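Local atomic coordinates of adenosine kinase, putative (Trypanosoma brucei, PDB entry 2XTB), a protein that probably catalyses the magnesium-dependent transfer of phosphate from ATP to adenosine, giving AMP and ADP in purine salvage. Residues S169-T174 and A200-Q205. Residues are numbered along the deposited sequence; the frame is centred on the assembly and turned at random.
Sequences SGFTLT and APFIMQ. With KRM (4-[5-(4-phenoxyphenyl)-1H-pyrazol-3-yl]morpholine), chain B.
Ile203 fits against the turn and first helical residues of 169-174 and buries the most surface here. CG1 runs beside the backbone N (chi1 -59°), and a second turn (chi2 -63°) folds CD1 toward Gly170 and Thr174 CG2, 3.6 Å from the latter. CD1 also lies obliquely by the Phe171 ring. The CG2 branch meets Leu173 CD1 at 3.9 Å.

Phe171 and Phe202 carry the side of the contact that faces the ligand. Their side chains cross at about a right angle, but the ring planes are inclined by only about 40°. Phe202 CZ meets the edge of the Phe171 ring, 3.8 Å from CE2. Ala200 CB approaches the same CE2 obliquely.

KRM lies along both rings. Its pyrazole sits over the CG and CD2 side of one Phe171 face, its morpholine over the CE1 side. Phe202 CZ meets C10 of the central phenyl at 3.6 Å, while C5 of the terminal phenyl lies over the ring face. Phe171 belongs to the adenosine site, with Asn15 close by, so KRM probably overlaps part of it. Outside the segments, Gly170 N is hydrogen-bonded to Ser199 OG, and helix 208-214 packs on Leu173.

The segments meet mainly through apolar groups. The two phenylalanine rings form an aromatic wall, consistent with binding adenosine and the aromatic parts of KRM.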
loop_
_atom_site.group_PDB
_atom_site.type_symbol
_atom_site.label_atom_id
_atom_site.label_comp_id
_atom_site.label_asym_id
_atom_site.label_seq_id
_atom_site.Cartn_x
_atom_site.Cartn_y
_atom_site.Cartn_z
ATOM N N SER A 169 -4.657 0.674 -2.818
ATOM C CA SER A 169 -3.708 -0.248 -3.424
ATOM C C SER A 169 -4.429 -0.988 -4.546
ATOM O O SER A 169 -5.663 -1.033 -4.572
ATOM C CB SER A 169 -3.173 -1.228 -2.384
ATOM O OG SER A 169 -4.237 -1.916 -1.748
ATOM N N GLY A 170 -3.665 -1.557 -5.474
ATOM C CA GLY A 170 -4.238 -2.310 -6.585
ATOM C C GLY A 170 -4.975 -3.552 -6.123
ATOM O O GLY A 170 -5.847 -4.060 -6.830
ATOM N N PHE A 171 -4.631 -4.024 -4.925
ATOM C CA PHE A 171 -5.204 -5.235 -4.344
ATOM C C PHE A 171 -6.697 -5.120 -4.046
ATOM O O PHE A 171 -7.387 -6.135 -3.925
ATOM C CB PHE A 171 -4.445 -5.624 -3.072
ATOM C CG PHE A 171 -2.968 -5.847 -3.280
ATOM C CD1 PHE A 171 -2.033 -5.092 -2.578
ATOM C CD2 PHE A 171 -2.509 -6.810 -4.179
ATOM C CE1 PHE A 171 -0.667 -5.298 -2.764
ATOM C CE2 PHE A 171 -1.143 -7.018 -4.368
ATOM C CZ PHE A 171 -0.225 -6.260 -3.657
ATOM N N THR A 172 -7.186 -3.888 -3.921
ATOM C CA THR A 172 -8.607 -3.630 -3.672
ATOM C C THR A 172 -9.472 -4.003 -4.877
ATOM O O THR A 172 -10.675 -4.251 -4.740
ATOM C CB THR A 172 -8.859 -2.157 -3.331
ATOM O OG1 THR A 172 -8.335 -1.328 -4.376
ATOM C CG2 THR A 172 -8.198 -1.789 -2.016
ATOM N N LEU A 173 -8.837 -4.038 -6.050
ATOM C CA LEU A 173 -9.485 -4.400 -7.308
ATOM C C LEU A 173 -9.643 -5.914 -7.456
ATOM O O LEU A 173 -10.442 -6.382 -8.274
ATOM C CB LEU A 173 -8.688 -3.840 -8.493
ATOM C CG LEU A 173 -8.327 -2.353 -8.463
ATOM C CD1 LEU A 173 -7.065 -2.090 -9.266
ATOM C CD2 LEU A 173 -9.474 -1.490 -8.957
ATOM N N THR A 174 -8.874 -6.671 -6.674
ATOM C CA THR A 174 -8.979 -8.133 -6.658
ATOM C C THR A 174 -10.156 -8.596 -5.806
ATOM O O THR A 174 -10.629 -9.721 -5.955
ATOM C CB THR A 174 -7.693 -8.806 -6.129
ATOM O OG1 THR A 174 -7.462 -8.400 -4.776
ATOM C CG2 THR A 174 -6.492 -8.434 -6.984
ATOM N N ALA A 200 1.170 -4.460 -7.988
ATOM C CA ALA A 200 1.780 -5.681 -8.510
ATOM C C ALA A 200 1.479 -5.855 -10.000
ATOM O O ALA A 200 0.392 -5.496 -10.455
ATOM C CB ALA A 200 1.290 -6.885 -7.733
ATOM N N PRO A 201 2.439 -6.414 -10.767
ATOM C CA PRO A 201 2.219 -6.651 -12.197
ATOM C C PRO A 201 0.944 -7.435 -12.525
ATOM O O PRO A 201 0.277 -7.123 -13.513
ATOM C CB PRO A 201 3.459 -7.447 -12.615
ATOM C CG PRO A 201 4.506 -7.030 -11.652
ATOM C CD PRO A 201 3.790 -6.839 -10.348
ATOM N N PHE A 202 0.594 -8.423 -11.699
ATOM C CA PHE A 202 -0.560 -9.279 -11.990
ATOM C C PHE A 202 -1.898 -8.532 -11.986
ATOM O O PHE A 202 -2.877 -9.015 -12.556
ATOM C CB PHE A 202 -0.599 -10.523 -11.086
ATOM C CG PHE A 202 -0.925 -10.234 -9.646
ATOM C CD1 PHE A 202 -2.248 -10.086 -9.229
ATOM C CD2 PHE A 202 0.088 -10.136 -8.699
ATOM C CE1 PHE A 202 -2.553 -9.822 -7.897
ATOM C CE2 PHE A 202 -0.208 -9.877 -7.360
ATOM C CZ PHE A 202 -1.530 -9.717 -6.961
ATOM N N ILE A 203 -1.931 -7.360 -11.350
ATOM C CA ILE A 203 -3.115 -6.493 -11.366
ATOM C C ILE A 203 -3.422 -6.064 -12.796
ATOM O O ILE A 203 -4.560 -6.181 -13.252
ATOM C CB ILE A 203 -2.932 -5.233 -10.465
ATOM C CG1 ILE A 203 -2.662 -5.628 -9.003
ATOM C CG2 ILE A 203 -4.133 -4.275 -10.592
ATOM C CD1 ILE A 203 -3.790 -6.381 -8.312
ATOM N N MET A 204 -2.394 -5.585 -13.495
ATOM C CA MET A 204 -2.516 -5.160 -14.893
ATOM C C MET A 204 -2.756 -6.322 -15.856
ATOM O O MET A 204 -3.308 -6.130 -16.939
ATOM C CB MET A 204 -1.278 -4.368 -15.331
ATOM C CG MET A 204 -1.235 -2.940 -14.825
ATOM S SD MET A 204 -1.095 -2.806 -13.030
ATOM C CE MET A 204 0.618 -3.275 -12.787
ATOM N N GLN A 205 -2.345 -7.522 -15.461
ATOM C CA GLN A 205 -2.484 -8.684 -16.327
ATOM C C GLN A 205 -3.822 -9.396 -16.130
ATOM O O GLN A 205 -4.504 -9.715 -17.099
ATOM C CB GLN A 205 -1.316 -9.654 -16.126
ATOM C CG GLN A 205 -1.115 -10.620 -17.292
ATOM C CD GLN A 205 -0.032 -11.654 -17.038
ATOM O OE1 GLN A 205 0.095 -12.621 -17.786
ATOM N NE2 GLN A 205 0.754 -11.456 -15.985
HETATM C C24 KRM B . -2.595 -7.731 0.538
HETATM C C23 KRM B . -1.707 -6.553 0.920
HETATM O O22 KRM B . -0.399 -7.036 1.220
HETATM C C21 KRM B . 0.251 -7.536 0.051
HETATM C C20 KRM B . -0.479 -8.772 -0.475
HETATM N N19 KRM B . -1.925 -8.509 -0.510
HETATM C C16 KRM B . -2.708 -9.037 -1.516
HETATM C C15 KRM B . -2.334 -10.074 -2.358
HETATM N N17 KRM B . -3.942 -8.591 -1.739
HETATM N N18 KRM B . -4.408 -9.371 -2.807
HETATM C C14 KRM B . -3.449 -10.260 -3.180
HETATM C C11 KRM B . -3.615 -11.252 -4.288
HETATM C C10 KRM B . -2.637 -12.211 -4.564
HETATM C C9 KRM B . -2.824 -13.124 -5.607
HETATM C C12 KRM B . -4.780 -11.219 -5.059
HETATM C C13 KRM B . -4.967 -12.130 -6.099
HETATM C C8 KRM B . -3.990 -13.085 -6.382
HETATM O O7 KRM B . -4.213 -13.971 -7.415
HETATM C C6 KRM B . -3.216 -14.618 -8.116
HETATM C C1 KRM B . -2.947 -15.967 -7.862
HETATM C C5 KRM B . -2.481 -13.942 -9.094
HETATM C C4 KRM B . -1.476 -14.610 -9.803
HETATM C C3 KRM B . -1.205 -15.955 -9.541
HETATM C C2 KRM B . -1.942 -16.635 -8.569
#